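Long-range contact in putative DNA-binding protein (PDB 2OBP), which probably binds DNA through a small winged-helix domain: residues D15-L25 and A46-L57. Sequence-based numbering, arbitrary orientation. Where two conformers were deposited one is given.
Sequences DPAIVEVLLVL and AQLPMSVLRRVL
Arg-55 starts out from its helix with CG anti to the backbone N (chi1 -176°), then bends at chi2 and chi3, and this turns its guanidinium toward Asp-15. Asp-15 CG is likewise anti to its own N, and the two side chains meet from opposite directions. The salt bridge is end-on, with both terminal nitrogens on one oxygen. NH1 of Arg-55 lies 3.0 Å from OD2 of Asp-15, nearly in line with the C-O bond. NH2 reaches the syn lone pair of the same OD2. Neither bond is straight, and the two flat groups are 31° apart. OD1 of Asp-15 instead caps helix 16-28 by accepting from Ala-17 N at 2.9 Å. Arg-55 NH1 also bonds Gln-59 OE1, which helps fix the guanidinium. CG2 of Val-56 lies over the centre of one face of that group, 3.6 Å above the plane.

Deeper in, Val-21 is a knob among Ala-46, Leu-53, Val-56 and Leu-57. Its CG2 meets Leu-48 CD1 at 3.5 Å, a tight fit, and Leu-53 CD1 at 3.6 Å. Its CB faces Val-56 CG1. Ala-17 CB rests against Leu-48, Val-52 and Val-56. At the other end, Val-24 CG2 packs on Ala-46 CB at 3.9 Å. Ile-42 of helix 39-46 touches both Leu-25 and Leu-53.

The helical segments 16-25 and 50-57 cross at 82°, close to a right angle. The arrangement is consistent with a helix-turn-helix formed by helices 39-46 and 50-62, packed here against helix 16-28. Three packed helices followed by the hairpin of strands 66-70 and 76-80 are the layout of a winged-helix domain, in which helix 50-62 would be the recognition helix.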
ATOM      1  N   ASP A  15      -4.869  -9.288  10.877  1.00 26.21           N
ATOM      2  CA  ASP A  15      -3.589  -9.525  10.184  1.00 25.53           C
ATOM      3  C   ASP A  15      -2.757  -8.244  10.257  1.00 23.88           C
ATOM      4  O   ASP A  15      -3.103  -7.227   9.615  1.00 25.73           O
ATOM      5  CB  ASP A  15      -3.810  -9.930   8.717  1.00 26.33           C
ATOM      6  CG  ASP A  15      -2.483 -10.270   7.969  1.00 26.31           C
ATOM      7  OD1 ASP A  15      -1.398  -9.913   8.438  1.00 29.92           O
ATOM      8  OD2 ASP A  15      -2.527 -10.917   6.896  1.00 27.22           O
ATOM      9  N   PRO A  16      -1.649  -8.277  11.018  1.00 25.55           N
ATOM     10  CA  PRO A  16      -0.869  -7.063  11.231  1.00 27.12           C
ATOM     11  C   PRO A  16      -0.180  -6.585   9.942  1.00 26.51           C
ATOM     12  O   PRO A  16       0.123  -5.399   9.797  1.00 25.00           O
ATOM     13  CB  PRO A  16       0.126  -7.470  12.308  1.00 29.69           C
ATOM     14  CG  PRO A  16       0.275  -8.962  12.134  1.00 29.05           C
ATOM     15  CD  PRO A  16      -1.075  -9.436  11.743  1.00 26.18           C
ATOM     16  N   ALA A  17       0.099  -7.511   9.029  1.00 24.72           N
ATOM     17  CA  ALA A  17       0.719  -7.135   7.771  1.00 24.79           C
ATOM     18  C   ALA A  17      -0.202  -6.306   6.886  1.00 25.98           C
ATOM     19  O   ALA A  17       0.257  -5.358   6.206  1.00 26.33           O
ATOM     20  CB  ALA A  17       1.249  -8.376   7.007  1.00 22.35           C
ATOM     21  N   ILE A  18      -1.492  -6.621   6.873  1.00 23.14           N
ATOM     22  CA  ILE A  18      -2.420  -5.816   6.090  1.00 23.08           C
ATOM     23  C   ILE A  18      -2.559  -4.399   6.723  1.00 24.31           C
ATOM     24  O   ILE A  18      -2.550  -3.377   6.038  1.00 26.18           O
ATOM     25  CB  ILE A  18      -3.791  -6.498   5.892  1.00 24.24           C
ATOM     26  CG1 ILE A  18      -3.654  -7.816   5.089  1.00 23.17           C
ATOM     27  CG2 ILE A  18      -4.714  -5.506   5.174  1.00 25.11           C
ATOM     28  CD1 ILE A  18      -4.872  -8.728   5.064  1.00 21.40           C
ATOM     29  N   VAL A  19      -2.702  -4.361   8.040  1.00 24.71           N
ATOM     30  CA  VAL A  19      -2.761  -3.098   8.759  1.00 25.21           C
ATOM     31  C   VAL A  19      -1.518  -2.249   8.498  1.00 26.37           C
ATOM     32  O   VAL A  19      -1.637  -1.068   8.224  1.00 27.28           O
ATOM     33  CB  VAL A  19      -2.942  -3.318  10.292  1.00 27.88           C
ATOM     34  CG1 VAL A  19      -2.815  -1.976  11.029  1.00 32.08           C
ATOM     35  CG2 VAL A  19      -4.274  -4.014  10.570  1.00 26.92           C
ATOM     36  N   GLU A  20      -0.336  -2.849   8.561  1.00 25.00           N
ATOM     37  CA  GLU A  20       0.895  -2.091   8.427  1.00 25.64           C
ATOM     38  C   GLU A  20       1.045  -1.483   7.026  1.00 26.93           C
ATOM     39  O   GLU A  20       1.450  -0.320   6.875  1.00 27.92           O
ATOM     40  CB  GLU A  20       2.111  -2.927   8.773  1.00 28.72           C
ATOM     41  CG  GLU A  20       3.354  -2.078   9.037  1.00 33.78           C
ATOM     42  CD  GLU A  20       3.241  -1.181  10.268  1.00 41.90           C
ATOM     43  OE1 GLU A  20       2.370  -1.428  11.135  1.00 43.24           O
ATOM     44  OE2 GLU A  20       4.021  -0.212  10.354  1.00 53.59           O
ATOM     45  N   VAL A  21       0.704  -2.261   6.005  1.00 25.90           N
ATOM     46  CA  VAL A  21       0.727  -1.756   4.660  1.00 25.25           C
ATOM     47  C   VAL A  21      -0.283  -0.616   4.485  1.00 23.66           C
ATOM     48  O   VAL A  21       0.025   0.371   3.805  1.00 25.01           O
ATOM     49  CB  VAL A  21       0.518  -2.891   3.620  1.00 25.83           C
ATOM     50  CG1 VAL A  21       0.367  -2.326   2.187  1.00 23.66           C
ATOM     51  CG2 VAL A  21       1.699  -3.860   3.704  1.00 24.06           C
ATOM     52  N   LEU A  22      -1.511  -0.743   5.022  1.00 24.73           N
ATOM     53  CA  LEU A  22      -2.463   0.366   4.962  1.00 25.37           C
ATOM     54  C   LEU A  22      -1.930   1.639   5.620  1.00 25.71           C
ATOM     55  O   LEU A  22      -2.069   2.727   5.067  1.00 25.61           O
ATOM     56  CB  LEU A  22      -3.796  -0.031   5.637  1.00 24.50           C
ATOM     57  CG  LEU A  22      -4.695  -0.949   4.801  1.00 27.41           C
ATOM     58  CD1 LEU A  22      -5.871  -1.416   5.712  1.00 24.53           C
ATOM     59  CD2 LEU A  22      -5.262  -0.224   3.627  1.00 24.56           C
ATOM     60  N   LEU A  23      -1.299   1.485   6.777  1.00 28.32           N
ATOM     61  CA  LEU A  23      -0.676   2.628   7.462  1.00 26.59           C
ATOM     62  C   LEU A  23       0.440   3.275   6.659  1.00 25.90           C
ATOM     63  O   LEU A  23       0.517   4.504   6.583  1.00 28.68           O
ATOM     64  CB  LEU A  23      -0.158   2.192   8.824  1.00 28.32           C
ATOM     65  CG  LEU A  23      -1.199   2.028   9.905  1.00 32.68           C
ATOM     66  CD1 LEU A  23      -0.513   1.350  11.075  1.00 30.40           C
ATOM     67  CD2 LEU A  23      -1.727   3.413  10.296  1.00 32.68           C
ATOM     68  N   VAL A  24       1.310   2.458   6.061  1.00 24.89           N
ATOM     69  CA  VAL A  24       2.408   2.995   5.264  1.00 26.28           C
ATOM     70  C   VAL A  24       1.870   3.722   4.019  1.00 27.10           C
ATOM     71  O   VAL A  24       2.329   4.817   3.686  1.00 28.76           O
ATOM     72  CB  VAL A  24       3.396   1.881   4.873  1.00 23.53           C
ATOM     73  CG1 VAL A  24       4.351   2.325   3.807  1.00 29.84           C
ATOM     74  CG2 VAL A  24       4.139   1.403   6.111  1.00 30.71           C
ATOM     75  N   LEU A  25       0.888   3.125   3.338  1.00 26.17           N
ATOM     76  CA  LEU A  25       0.321   3.736   2.137  1.00 26.18           C
ATOM     77  C   LEU A  25      -0.433   5.034   2.467  1.00 25.47           C
ATOM     78  O   LEU A  25      -0.394   5.990   1.704  1.00 25.82           O
ATOM     79  CB  LEU A  25      -0.585   2.760   1.363  1.00 25.09           C
ATOM     80  CG  LEU A  25       0.176   1.580   0.705  1.00 28.34           C
ATOM     81  CD1 LEU A  25      -0.822   0.649   0.018  1.00 30.31           C
ATOM     82  CD2 LEU A  25       1.305   2.053  -0.229  1.00 32.06           C
ATOM     83  N   ALA A  46       7.199  -0.765   5.970  1.00 25.56           N
ATOM     84  CA  ALA A  46       6.264  -1.711   6.617  1.00 25.56           C
ATOM     85  C   ALA A  46       6.978  -2.827   7.373  1.00 28.08           C
ATOM     86  O   ALA A  46       6.359  -3.592   8.114  1.00 30.69           O
ATOM     87  CB  ALA A  46       5.296  -2.315   5.558  1.00 25.78           C
ATOM     88  N   GLN A  47       8.284  -2.934   7.166  1.00 25.50           N
ATOM     89  CA  GLN A  47       9.104  -3.997   7.739  1.00 26.76           C
ATOM     90  C   GLN A  47       8.649  -5.394   7.334  1.00 25.05           C
ATOM     91  O   GLN A  47       8.571  -6.294   8.155  1.00 27.86           O
ATOM     92  CB  GLN A  47       9.184  -3.846   9.252  1.00 27.11           C
ATOM     93  CG  GLN A  47       9.845  -2.532   9.675  1.00 30.83           C
ATOM     94  CD  GLN A  47       9.977  -2.395  11.171  1.00 33.26           C
ATOM     95  OE1 GLN A  47       9.081  -1.867  11.825  1.00 46.90           O
ATOM     96  NE2 GLN A  47      11.074  -2.876  11.721  1.00 39.20           N
ATOM     97  N   LEU A  48       8.353  -5.561   6.058  1.00 25.74           N
ATOM     98  CA  LEU A  48       7.839  -6.807   5.505  1.00 25.63           C
ATOM     99  C   LEU A  48       8.792  -7.270   4.424  1.00 26.27           C
ATOM    100  O   LEU A  48       9.303  -6.457   3.668  1.00 27.02           O
ATOM    101  CB  LEU A  48       6.455  -6.594   4.880  1.00 27.54           C
ATOM    102  CG  LEU A  48       5.326  -6.271   5.844  1.00 27.06           C
ATOM    103  CD1 LEU A  48       4.009  -6.040   5.070  1.00 30.46           C
ATOM    104  CD2 LEU A  48       5.119  -7.379   6.888  1.00 24.31           C
ATOM    105  N   PRO A  49       9.025  -8.585   4.332  1.00 26.78           N
ATOM    106  CA  PRO A  49       9.673  -9.126   3.145  1.00 25.31           C
ATOM    107  C   PRO A  49       8.850  -8.825   1.887  1.00 26.00           C
ATOM    108  O   PRO A  49       7.606  -8.723   1.974  1.00 25.19           O
ATOM    109  CB  PRO A  49       9.673 -10.631   3.383  1.00 31.64           C
ATOM    110  CG  PRO A  49       9.327 -10.830   4.814  1.00 28.58           C
ATOM    111  CD  PRO A  49       8.604  -9.629   5.284  1.00 23.72           C
HETATM  112  N   MSE A  50       9.517  -8.691   0.744  1.00 25.49           N
HETATM  113  CA  MSE A  50       8.827  -8.407  -0.502  0.50 25.95           C
HETATM  114  C   MSE A  50       7.709  -9.420  -0.827  1.00 25.58           C
HETATM  115  O   MSE A  50       6.657  -9.051  -1.371  1.00 24.77           O
HETATM  116  CB  MSE A  50       9.861  -8.341  -1.619  0.50 27.46           C
HETATM  117  CG  MSE A  50       9.299  -8.056  -2.964  0.50 20.84           C
HETATM  118 SE   MSE A  50       8.187  -6.474  -3.111  0.38 28.05          SE
HETATM  119  CE  MSE A  50       9.252  -5.142  -2.432  0.50  6.74           C
ATOM    120  N   SER A  51       7.931 -10.705  -0.523  1.00 26.37           N
ATOM    121  CA  SER A  51       6.893 -11.701  -0.836  1.00 25.55           C
ATOM    122  C   SER A  51       5.602 -11.420  -0.059  1.00 25.35           C
ATOM    123  O   SER A  51       4.493 -11.572  -0.592  1.00 22.96           O
ATOM    124  CB  SER A  51       7.392 -13.126  -0.544  1.00 28.93           C
ATOM    125  OG  SER A  51       7.793 -13.218   0.799  1.00 28.22           O
ATOM    126  N   VAL A  52       5.732 -11.029   1.198  1.00 24.74           N
ATOM    127  CA  VAL A  52       4.563 -10.707   2.021  1.00 23.65           C
ATOM    128  C   VAL A  52       3.880  -9.427   1.527  1.00 24.93           C
ATOM    129  O   VAL A  52       2.646  -9.350   1.397  1.00 23.02           O
ATOM    130  CB  VAL A  52       4.944 -10.601   3.525  1.00 22.76           C
ATOM    131  CG1 VAL A  52       3.689 -10.293   4.343  1.00 23.83           C
ATOM    132  CG2 VAL A  52       5.615 -11.896   3.965  1.00 24.84           C
ATOM    133  N   LEU A  53       4.682  -8.435   1.173  1.00 24.04           N
ATOM    134  CA  LEU A  53       4.115  -7.186   0.650  1.00 22.20           C
ATOM    135  C   LEU A  53       3.285  -7.482  -0.592  1.00 22.22           C
ATOM    136  O   LEU A  53       2.165  -6.946  -0.739  1.00 22.77           O
ATOM    137  CB  LEU A  53       5.182  -6.129   0.367  1.00 23.20           C
ATOM    138  CG  LEU A  53       4.617  -4.838  -0.296  1.00 21.78           C
ATOM    139  CD1 LEU A  53       3.633  -4.061   0.625  1.00 24.17           C
ATOM    140  CD2 LEU A  53       5.752  -3.916  -0.819  1.00 22.61           C
ATOM    141  N   ARG A  54       3.832  -8.271  -1.512  1.00 22.17           N
ATOM    142  CA  ARG A  54       3.108  -8.591  -2.755  1.00 24.04           C
ATOM    143  C   ARG A  54       1.772  -9.285  -2.506  1.00 22.74           C
ATOM    144  O   ARG A  54       0.784  -8.993  -3.173  1.00 25.77           O
ATOM    145  CB  ARG A  54       3.976  -9.392  -3.715  1.00 24.51           C
ATOM    146  CG  ARG A  54       5.115  -8.547  -4.342  1.00 30.14           C
ATOM    147  CD  ARG A  54       5.787  -9.270  -5.446  1.00 33.30           C
ATOM    148  NE  ARG A  54       7.004  -8.593  -5.935  1.00 39.80           N
ATOM    149  CZ  ARG A  54       7.040  -7.691  -6.923  1.00 41.87           C
ATOM    150  NH1 ARG A  54       5.932  -7.291  -7.544  1.00 36.45           N
ATOM    151  NH2 ARG A  54       8.209  -7.177  -7.293  1.00 43.71           N
ATOM    152  N   ARG A  55       1.743 -10.170  -1.504  1.00 23.51           N
ATOM    153  CA  ARG A  55       0.530 -10.866  -1.133  1.00 21.81           C
ATOM    154  C   ARG A  55      -0.519  -9.872  -0.631  1.00 22.68           C
ATOM    155  O   ARG A  55      -1.674  -9.884  -1.053  1.00 22.97           O
ATOM    156  CB  ARG A  55       0.880 -11.923  -0.048  1.00 23.64           C
ATOM    157  CG  ARG A  55      -0.265 -12.830   0.415  1.00 24.09           C
ATOM    158  CD  ARG A  55      -1.091 -12.221   1.510  1.00 20.48           C
ATOM    159  NE  ARG A  55      -0.391 -12.144   2.805  1.00 25.99           N
ATOM    160  CZ  ARG A  55      -0.891 -11.632   3.932  1.00 31.12           C
ATOM    161  NH1 ARG A  55      -2.093 -11.108   3.982  1.00 27.36           N
ATOM    162  NH2 ARG A  55      -0.163 -11.673   5.046  1.00 28.80           N
ATOM    163  N   VAL A  56      -0.089  -9.026   0.294  1.00 21.24           N
ATOM    164  CA  VAL A  56      -0.962  -8.006   0.868  1.00 20.10           C
ATOM    165  C   VAL A  56      -1.486  -7.041  -0.220  1.00 19.22           C
ATOM    166  O   VAL A  56      -2.688  -6.726  -0.283  1.00 21.21           O
ATOM    167  CB  VAL A  56      -0.246  -7.229   1.990  1.00 22.51           C
ATOM    168  CG1 VAL A  56      -1.004  -5.960   2.347  1.00 20.36           C
ATOM    169  CG2 VAL A  56      -0.001  -8.126   3.250  1.00 20.28           C
ATOM    170  N   LEU A  57      -0.603  -6.603  -1.113  1.00 19.76           N
ATOM    171  CA  LEU A  57      -1.051  -5.690  -2.175  1.00 20.46           C
ATOM    172  C   LEU A  57      -2.003  -6.358  -3.119  1.00 21.37           C
ATOM    173  O   LEU A  57      -2.888  -5.705  -3.643  1.00 20.69           O
ATOM    174  CB  LEU A  57       0.126  -5.097  -2.948  1.00 21.69           C
ATOM    175  CG  LEU A  57       1.023  -4.109  -2.165  1.00 21.92           C
ATOM    176  CD1 LEU A  57       2.280  -3.724  -2.994  1.00 24.57           C
ATOM    177  CD2 LEU A  57       0.233  -2.853  -1.766  1.00 21.74           C
TER